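Local coordinates for protein transport protein SECE2 (Mycobacterium tuberculosis, PDB 3ONR), which binds calcium ions where three subunits meet in a hollow, spherical dodecamer of the dodecin family, and may sequester additional small ligands, at the calcium ion site and the interface of chains A and B. Residues are numbered along the deposited sequence; one frame, centred on the assembly and turned at random. Chains: chain A/B/C, Protein transport protein SECE2.

Contact 1: the calcium ion site. Residues chain A 17-19; chain B 17-19; chain C 17-19. With CA (calcium ion), chain D.
Three carboxylates and three indoles, one of each per subunit, are the flat groups around the calcium ion. Each Glu19 carboxylate turns both oxygens toward the metal and sits off the CE3 corner of a neighbouring Trp18, beside the benzo ring and not stacked over its face, the planes inclined by about 38°. In the pair from chains A and B, the side chains slide past each other in opposite directions, and A:Trp18 CE3 lies 3.3 Å from B:Glu19 OE2. The carboxylates of A:Glu19 and B:Glu19 cross obliquely.

Every glutamate chelates with both oxygens: A:Glu19 OE1 is 2.4 Å from the calcium ion and C:Glu19 OE1 2.7 Å. With waters 1 and 2 the modelled shell holds eight oxygens, water 2 lying 2.3 Å from the calcium. All oxygen, this shell suits a hard cation, and glutamate is long enough to reach it from a helix start. The chain bends at chi2 (86° in A:Glu19), which swings the carboxylate toward the metal.

The anti lone pair of one oxygen of each carboxylate also takes the backbone N-H of the next subunit's Trp18; A:Trp18 N to B:Glu19 OE2 is 2.8 Å. Trp18 opens the helix in each chain (18-32 in A and B, 18-31 in C), so the N-terminal helix ends may further stabilise the negative charge. The bonds run A to B, B to C and C to A, so the site both binds calcium and ties three subunits together.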
loop_
_atom_site.group_PDB
_atom_site.type_symbol
_atom_site.label_atom_id
_atom_site.label_comp_id
_atom_site.label_asym_id
_atom_site.label_seq_id
_atom_site.Cartn_x
_atom_site.Cartn_y
_atom_site.Cartn_z
ATOM N N SER A 17 11.641 14.971 -20.370
ATOM C CA SER A 17 10.370 14.814 -19.703
ATOM C C SER A 17 10.124 13.378 -19.329
ATOM O O SER A 17 10.680 12.455 -19.962
ATOM C CB SER A 17 9.181 15.258 -20.577
ATOM O OG SER A 17 9.073 14.490 -21.783
ATOM N N TRP A 18 9.231 13.158 -18.373
ATOM C CA TRP A 18 8.804 11.760 -18.067
ATOM C C TRP A 18 8.015 11.206 -19.276
ATOM O O TRP A 18 8.066 9.991 -19.559
ATOM C CB TRP A 18 7.953 11.726 -16.788
ATOM C CG TRP A 18 8.841 11.774 -15.558
ATOM C CD1 TRP A 18 9.814 10.873 -15.218
ATOM C CD2 TRP A 18 8.813 12.740 -14.530
ATOM N NE1 TRP A 18 10.416 11.227 -14.028
ATOM C CE2 TRP A 18 9.828 12.390 -13.596
ATOM C CE3 TRP A 18 8.065 13.931 -14.320
ATOM C CZ2 TRP A 18 10.122 13.160 -12.479
ATOM C CZ3 TRP A 18 8.371 14.699 -13.156
ATOM C CH2 TRP A 18 9.355 14.259 -12.246
ATOM N N GLU A 19 7.247 12.067 -19.976
ATOM C CA GLU A 19 6.528 11.579 -21.237
ATOM C C GLU A 19 7.496 11.029 -22.271
ATOM O O GLU A 19 7.234 9.985 -22.904
ATOM C CB GLU A 19 5.774 12.754 -21.883
ATOM C CG GLU A 19 4.429 13.081 -21.142
ATOM C CD GLU A 19 4.627 14.030 -19.952
ATOM O OE1 GLU A 19 5.791 14.394 -19.670
ATOM O OE2 GLU A 19 3.597 14.484 -19.364
ATOM N N SER B 17 4.924 22.627 -15.682
ATOM C CA SER B 17 4.946 21.188 -15.727
ATOM C C SER B 17 5.415 20.630 -14.376
ATOM O O SER B 17 6.074 21.331 -13.594
ATOM C CB SER B 17 5.881 20.668 -16.866
ATOM O OG SER B 17 7.250 21.068 -16.623
ATOM N N TRP B 18 5.102 19.336 -14.183
ATOM C CA TRP B 18 5.613 18.609 -13.063
ATOM C C TRP B 18 7.154 18.504 -13.167
ATOM O O TRP B 18 7.864 18.509 -12.143
ATOM C CB TRP B 18 4.949 17.200 -12.949
ATOM C CG TRP B 18 3.611 17.288 -12.280
ATOM C CD1 TRP B 18 3.347 17.801 -11.032
ATOM C CD2 TRP B 18 2.349 16.928 -12.847
ATOM N NE1 TRP B 18 1.975 17.749 -10.794
ATOM C CE2 TRP B 18 1.363 17.180 -11.882
ATOM C CE3 TRP B 18 1.971 16.265 -14.045
ATOM C CZ2 TRP B 18 -0.018 16.904 -12.115
ATOM C CZ3 TRP B 18 0.606 16.024 -14.281
ATOM C CH2 TRP B 18 -0.352 16.316 -13.324
ATOM N N GLU B 19 7.689 18.393 -14.374
ATOM C CA GLU B 19 9.181 18.301 -14.509
ATOM C C GLU B 19 9.889 19.567 -14.041
ATOM O O GLU B 19 10.958 19.544 -13.374
ATOM C CB GLU B 19 9.560 18.132 -15.960
ATOM C CG GLU B 19 9.342 16.688 -16.495
ATOM C CD GLU B 19 7.954 16.415 -16.914
ATOM O OE1 GLU B 19 7.125 17.322 -16.910
ATOM O OE2 GLU B 19 7.683 15.265 -17.325
ATOM N N SER C 17 0.928 15.483 -23.301
ATOM C CA SER C 17 1.480 15.366 -21.958
ATOM C C SER C 17 0.435 14.925 -20.922
ATOM O O SER C 17 -0.780 15.162 -21.100
ATOM C CB SER C 17 2.108 16.706 -21.500
ATOM O OG SER C 17 1.097 17.704 -21.381
ATOM N N TRP C 18 0.904 14.350 -19.806
ATOM C CA TRP C 18 0.022 14.186 -18.703
ATOM C C TRP C 18 -0.499 15.505 -18.107
ATOM O O TRP C 18 -1.610 15.503 -17.553
ATOM C CB TRP C 18 0.699 13.339 -17.580
ATOM C CG TRP C 18 0.773 11.877 -17.950
ATOM C CD1 TRP C 18 -0.320 11.018 -18.158
ATOM C CD2 TRP C 18 1.945 11.067 -18.133
ATOM N NE1 TRP C 18 0.139 9.739 -18.394
ATOM C CE2 TRP C 18 1.502 9.741 -18.418
ATOM C CE3 TRP C 18 3.337 11.306 -18.056
ATOM C CZ2 TRP C 18 2.397 8.686 -18.670
ATOM C CZ3 TRP C 18 4.193 10.262 -18.301
ATOM C CH2 TRP C 18 3.722 8.962 -18.585
ATOM N N GLU C 19 0.292 16.593 -18.172
ATOM C CA GLU C 19 -0.175 17.909 -17.673
ATOM C C GLU C 19 -1.396 18.394 -18.484
ATOM O O GLU C 19 -2.378 18.840 -17.910
ATOM C CB GLU C 19 0.877 19.015 -17.807
ATOM C CG GLU C 19 2.008 18.931 -16.755
ATOM C CD GLU C 19 3.077 17.859 -17.067
ATOM O OE1 GLU C 19 4.056 17.830 -16.317
ATOM O OE2 GLU C 19 2.958 17.074 -18.066
HETATM CA CA CA D . 5.215 16.069 -18.017
HETATM O O HOH W 1 5.628 17.548 -19.830
HETATM O O HOH W 2 4.839 14.476 -16.354
#

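Contact 2: the interface of chains A and B. Residues chain A 18, 44-47, 57; chain B 22, 26, 37-41.
Strand 38-48 of chain A pairs antiparallel with the same strand of chain B at this dodecin subunit interface. Backbone hydrogen bonds run from A:Met46 N to B:Ala39 O at 2.8 Å and from B:Ala39 N to A:Met46 O at 2.9 Å, both in the acceptor's carbonyl plane. B:Val41 N reaches A:Gln44 O at 3.0 Å from above the carbonyl plane. Beside it, water 3 bridges A:Gln44 N and B:Val41 O.

A:Met46, flexible and bent at chi2 and chi3, sets SD 3.5 Å from B:Ala22 CB, where a small methyl suits the close helix, and its CE meets B:Val26 CG2 tip to tip. B:Val41 points CG2, anti to its carbonyl carbon, at the benzo rim of A:Trp18, 3.7 Å from CZ2. B:Val38 CG2, anti to the backbone N, lies against the A:Asp45-A:Arg57 pair, crossing A:Arg57 at about a right angle.

Further out, A:Trp18 NE1 donates to the carbonyl A:Asp45 O at 2.9 Å, nearly in the ring plane, which should hold the indole's rotation; A:Gln44 OE1 lies above one face, toward its rim. A:Arg57 grips the A:Asp45 carboxylate side-on. Its NE meets the syn lone pair of OD2 at 2.8 Å, almost straight (177°), while NH2 approaches OD1 from above the carboxylate plane. The salt bridge would hold A:Asp45 in place.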
loop_
_atom_site.group_PDB
_atom_site.type_symbol
_atom_site.label_atom_id
_atom_site.label_comp_id
_atom_site.label_asym_id
_atom_site.label_seq_id
_atom_site.Cartn_x
_atom_site.Cartn_y
_atom_site.Cartn_z
ATOM N N TRP A 18 9.231 13.158 -18.373
ATOM C CA TRP A 18 8.804 11.760 -18.067
ATOM C C TRP A 18 8.015 11.206 -19.276
ATOM O O TRP A 18 8.066 9.991 -19.559
ATOM C CB TRP A 18 7.953 11.726 -16.788
ATOM C CG TRP A 18 8.841 11.774 -15.558
ATOM C CD1 TRP A 18 9.814 10.873 -15.218
ATOM C CD2 TRP A 18 8.813 12.740 -14.530
ATOM N NE1 TRP A 18 10.416 11.227 -14.028
ATOM C CE2 TRP A 18 9.828 12.390 -13.596
ATOM C CE3 TRP A 18 8.065 13.931 -14.320
ATOM C CZ2 TRP A 18 10.122 13.160 -12.479
ATOM C CZ3 TRP A 18 8.371 14.699 -13.156
ATOM C CH2 TRP A 18 9.355 14.259 -12.246
ATOM N N GLN A 44 8.213 7.120 -10.751
ATOM C CA GLN A 44 8.982 8.138 -11.464
ATOM C C GLN A 44 10.059 8.643 -10.498
ATOM O O GLN A 44 9.919 8.678 -9.246
ATOM C CB GLN A 44 8.076 9.338 -11.836
ATOM C CG GLN A 44 7.063 8.978 -12.907
ATOM C CD GLN A 44 5.991 10.009 -13.032
ATOM O OE1 GLN A 44 5.962 10.781 -14.000
ATOM N NE2 GLN A 44 5.164 10.089 -12.009
ATOM N N ASP A 45 11.179 8.960 -11.102
ATOM C CA ASP A 45 12.242 9.578 -10.329
ATOM C C ASP A 45 13.076 10.471 -11.231
ATOM O O ASP A 45 12.821 10.615 -12.453
ATOM C CB ASP A 45 13.077 8.574 -9.476
ATOM C CG ASP A 45 14.039 7.688 -10.309
ATOM O OD1 ASP A 45 14.566 6.678 -9.747
ATOM O OD2 ASP A 45 14.304 8.068 -11.463
ATOM N N MET A 46 14.043 11.112 -10.597
ATOM C CA MET A 46 15.086 11.829 -11.328
ATOM C C MET A 46 16.464 11.430 -10.814
ATOM O O MET A 46 16.685 11.291 -9.600
ATOM C CB MET A 46 14.937 13.335 -11.203
ATOM C CG MET A 46 13.635 13.829 -11.737
ATOM S SD MET A 46 13.155 15.254 -10.719
ATOM C CE MET A 46 14.221 16.406 -11.377
ATOM N N ALA A 47 17.381 11.215 -11.752
ATOM C CA ALA A 47 18.780 11.102 -11.408
ATOM C C ALA A 47 19.445 12.429 -11.651
ATOM O O ALA A 47 19.114 13.152 -12.602
ATOM C CB ALA A 47 19.426 10.010 -12.239
ATOM N N ARG A 57 13.334 9.675 -15.070
ATOM C CA ARG A 57 13.298 8.221 -15.282
ATOM C C ARG A 57 11.899 7.700 -14.893
ATOM O O ARG A 57 11.270 8.201 -13.948
ATOM C CB ARG A 57 14.334 7.502 -14.409
ATOM C CG ARG A 57 15.795 8.057 -14.592
ATOM C CD ARG A 57 16.857 7.128 -13.974
ATOM N NE ARG A 57 16.708 7.024 -12.522
ATOM C CZ ARG A 57 17.612 6.509 -11.693
ATOM N NH1 ARG A 57 18.788 6.064 -12.179
ATOM N NH2 ARG A 57 17.324 6.435 -10.377
ATOM N N ALA B 22 9.644 19.896 -10.313
ATOM C CA ALA B 22 10.602 18.940 -9.726
ATOM C C ALA B 22 12.027 19.495 -9.853
ATOM O O ALA B 22 12.812 19.443 -8.884
ATOM C CB ALA B 22 10.467 17.546 -10.468
ATOM N N VAL B 26 14.630 20.475 -6.889
ATOM C CA VAL B 26 15.933 19.829 -6.853
ATOM C C VAL B 26 17.081 20.825 -6.834
ATOM O O VAL B 26 17.984 20.701 -6.002
ATOM C CB VAL B 26 16.088 18.821 -8.000
ATOM C CG1 VAL B 26 17.564 18.433 -8.196
ATOM C CG2 VAL B 26 15.241 17.590 -7.704
ATOM N N ARG B 37 21.822 12.661 -5.593
ATOM C CA ARG B 37 22.076 11.839 -6.785
ATOM C C ARG B 37 20.734 11.324 -7.359
ATOM O O ARG B 37 20.646 11.085 -8.557
ATOM C CB ARG B 37 23.013 10.676 -6.428
ATOM C CG ARG B 37 24.522 10.901 -6.768
ATOM C CD ARG B 37 24.698 12.275 -7.381
ATOM N NE ARG B 37 26.077 12.703 -7.580
ATOM C CZ ARG B 37 26.500 13.966 -7.436
ATOM N NH1 ARG B 37 27.789 14.259 -7.650
ATOM N NH2 ARG B 37 25.654 14.936 -7.066
ATOM N N VAL B 38 19.718 11.197 -6.503
ATOM C CA VAL B 38 18.351 10.764 -6.901
ATOM C C VAL B 38 17.200 11.472 -6.150
ATOM O O VAL B 38 17.317 11.783 -4.967
ATOM C CB VAL B 38 18.222 9.237 -6.702
ATOM C CG1 VAL B 38 18.448 8.901 -5.245
ATOM C CG2 VAL B 38 16.845 8.717 -7.137
ATOM N N ALA B 39 16.068 11.704 -6.817
ATOM C CA ALA B 39 14.927 12.384 -6.158
ATOM C C ALA B 39 13.743 11.506 -6.625
ATOM O O ALA B 39 13.511 11.404 -7.838
ATOM C CB ALA B 39 14.751 13.739 -6.682
ATOM N N ARG B 40 13.059 10.843 -5.680
ATOM C CA ARG B 40 12.014 9.891 -6.022
ATOM C C ARG B 40 10.710 10.679 -5.969
ATOM O O ARG B 40 10.503 11.438 -5.030
ATOM C CB ARG B 40 12.098 8.722 -4.974
ATOM C CG ARG B 40 10.947 7.796 -5.080
ATOM C CD ARG B 40 11.043 6.595 -4.156
ATOM N NE ARG B 40 12.369 5.976 -4.155
ATOM C CZ ARG B 40 12.715 5.050 -3.255
ATOM N NH1 ARG B 40 13.915 4.507 -3.271
ATOM N NH2 ARG B 40 11.834 4.676 -2.327
ATOM N N VAL B 41 9.825 10.551 -6.964
ATOM C CA VAL B 41 8.521 11.186 -6.900
ATOM C C VAL B 41 7.631 10.420 -5.920
ATOM O O VAL B 41 7.352 9.197 -6.060
ATOM C CB VAL B 41 7.868 11.248 -8.341
ATOM C CG1 VAL B 41 6.380 11.836 -8.258
ATOM C CG2 VAL B 41 8.757 12.125 -9.241
HETATM O O HOH W 3 6.829 7.611 -8.296
#

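Contact 3: the interface of chains A and B. Residues chain A 48-52; chain B 26, 30, 36-37.
In this part of the dodecin subunit interface, the end of strand 38-48 and the following turn of chain A meet helix 18-32 and the segment before strand 38-48 of chain B. A backbone hydrogen bond crosses from A:Val48 N to B:Arg37 O at 2.8 Å, fairly straight (168°), but with the donor well above the carbonyl plane.

Apolar contact centres on A:Val48, whose beta-branched side chain packs between the strand and helix 18-32 of chain B. CG1, anti to the backbone N (chi1 -157°), meets B:Arg30 CD tip to tip at 3.6 Å, and CG2 faces B:Val26 CG1.

Two arginines face the turn. B:Arg30 bends at chi3 (48°), bringing A:Asp49 O above one guanidinium face, toward its rim, and NE to 3.6 Å from A:Gly52 CA; the positive phi there favours glycine, which also permits close approach. B:Arg30 NH2 comes to 3.2 Å from A:Ser50 O, but no N-H is aimed at that oxygen: a polar contact, not a hydrogen bond. The B:Arg37 side chain is poorly ordered; as modelled, eclipsed at chi2, its guanidinium has A:Ser50 N above its rim and NH2 donating to B:Ile36 O.

Within chain A, A:Ala51 N reaches the carboxylate A:Asp49 OD2 at 2.8 Å through a bent bond that would brace the turn.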
loop_
_atom_site.group_PDB
_atom_site.type_symbol
_atom_site.label_atom_id
_atom_site.label_comp_id
_atom_site.label_asym_id
_atom_site.label_seq_id
_atom_site.Cartn_x
_atom_site.Cartn_y
_atom_site.Cartn_z
ATOM N N VAL A 48 20.350 12.802 -10.759
ATOM C CA VAL A 48 21.008 14.085 -10.861
ATOM C C VAL A 48 22.528 13.810 -10.876
ATOM O O VAL A 48 23.006 12.981 -10.088
ATOM C CB VAL A 48 20.622 14.986 -9.660
ATOM C CG1 VAL A 48 20.824 16.469 -10.035
ATOM C CG2 VAL A 48 19.162 14.767 -9.296
ATOM N N ASP A 49 23.281 14.438 -11.784
ATOM C CA ASP A 49 24.767 14.318 -11.731
ATOM C C ASP A 49 25.369 15.513 -10.996
ATOM O O ASP A 49 24.641 16.421 -10.583
ATOM C CB ASP A 49 25.382 14.099 -13.134
ATOM C CG ASP A 49 25.373 15.364 -14.004
ATOM O OD1 ASP A 49 25.543 15.188 -15.220
ATOM O OD2 ASP A 49 25.220 16.517 -13.506
ATOM N N SER A 50 26.697 15.543 -10.865
ATOM C CA SER A 50 27.376 16.548 -10.065
ATOM C C SER A 50 27.318 17.959 -10.663
ATOM O O SER A 50 27.628 18.944 -9.977
ATOM C CB SER A 50 28.830 16.137 -9.828
ATOM O OG SER A 50 29.313 15.370 -10.912
ATOM N N ALA A 51 26.937 18.045 -11.939
ATOM C CA ALA A 51 26.762 19.328 -12.619
ATOM C C ALA A 51 25.321 19.810 -12.443
ATOM O O ALA A 51 24.955 20.915 -12.875
ATOM C CB ALA A 51 27.114 19.191 -14.110
ATOM N N GLY A 52 24.510 18.980 -11.789
ATOM C CA GLY A 52 23.081 19.232 -11.692
ATOM C C GLY A 52 22.260 18.860 -12.937
ATOM O O GLY A 52 21.110 19.281 -13.038
ATOM N N VAL B 26 14.630 20.475 -6.889
ATOM C CA VAL B 26 15.933 19.829 -6.853
ATOM C C VAL B 26 17.081 20.825 -6.834
ATOM O O VAL B 26 17.984 20.701 -6.002
ATOM C CB VAL B 26 16.088 18.821 -8.000
ATOM C CG1 VAL B 26 17.564 18.433 -8.196
ATOM C CG2 VAL B 26 15.241 17.590 -7.704
ATOM N N ARG B 30 19.922 21.434 -4.097
ATOM C CA ARG B 30 21.339 21.381 -4.486
ATOM C C ARG B 30 22.106 22.647 -4.174
ATOM O O ARG B 30 23.351 22.606 -4.049
ATOM C CB ARG B 30 21.500 21.049 -5.973
ATOM C CG ARG B 30 21.054 19.600 -6.378
ATOM C CD ARG B 30 21.450 19.277 -7.855
ATOM N NE ARG B 30 22.845 19.628 -8.125
ATOM C CZ ARG B 30 23.898 18.846 -7.846
ATOM N NH1 ARG B 30 23.740 17.616 -7.316
ATOM N NH2 ARG B 30 25.119 19.296 -8.101
ATOM N N ILE B 36 23.204 15.214 -3.714
ATOM C CA ILE B 36 21.932 14.638 -4.157
ATOM C C ILE B 36 22.146 13.945 -5.527
ATOM O O ILE B 36 22.605 14.566 -6.481
ATOM C CB ILE B 36 20.870 15.691 -4.224
ATOM C CG1 ILE B 36 20.457 16.076 -2.807
ATOM C CG2 ILE B 36 19.617 15.177 -5.034
ATOM C CD1 ILE B 36 19.778 17.393 -2.721
ATOM N N ARG B 37 21.822 12.661 -5.593
ATOM C CA ARG B 37 22.076 11.839 -6.785
ATOM C C ARG B 37 20.734 11.324 -7.359
ATOM O O ARG B 37 20.646 11.085 -8.557
ATOM C CB ARG B 37 23.013 10.676 -6.428
ATOM C CG ARG B 37 24.522 10.901 -6.768
ATOM C CD ARG B 37 24.698 12.275 -7.381
ATOM N NE ARG B 37 26.077 12.703 -7.580
ATOM C CZ ARG B 37 26.500 13.966 -7.436
ATOM N NH1 ARG B 37 27.789 14.259 -7.650
ATOM N NH2 ARG B 37 25.654 14.936 -7.066
#

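From the calcium ion outward, the A-B boundary runs through contact 2, whose C-alpha centre is about 12 Å from that of contact 1, to contact 3, about 10 Å beyond contact 2 and 20 Å from contact 1. A:Trp18 belongs to contacts 1 and 2, so the helix start that meets the metal site also packs on the strand pairing. B:Val26 and B:Arg37 join contacts 2 and 3, which continue one another along strand 38-48 of chain A. Metal binding and strand pairing thus form one continuous seam, and its repetition in every copy fits assembly of the twelve-subunit sphere.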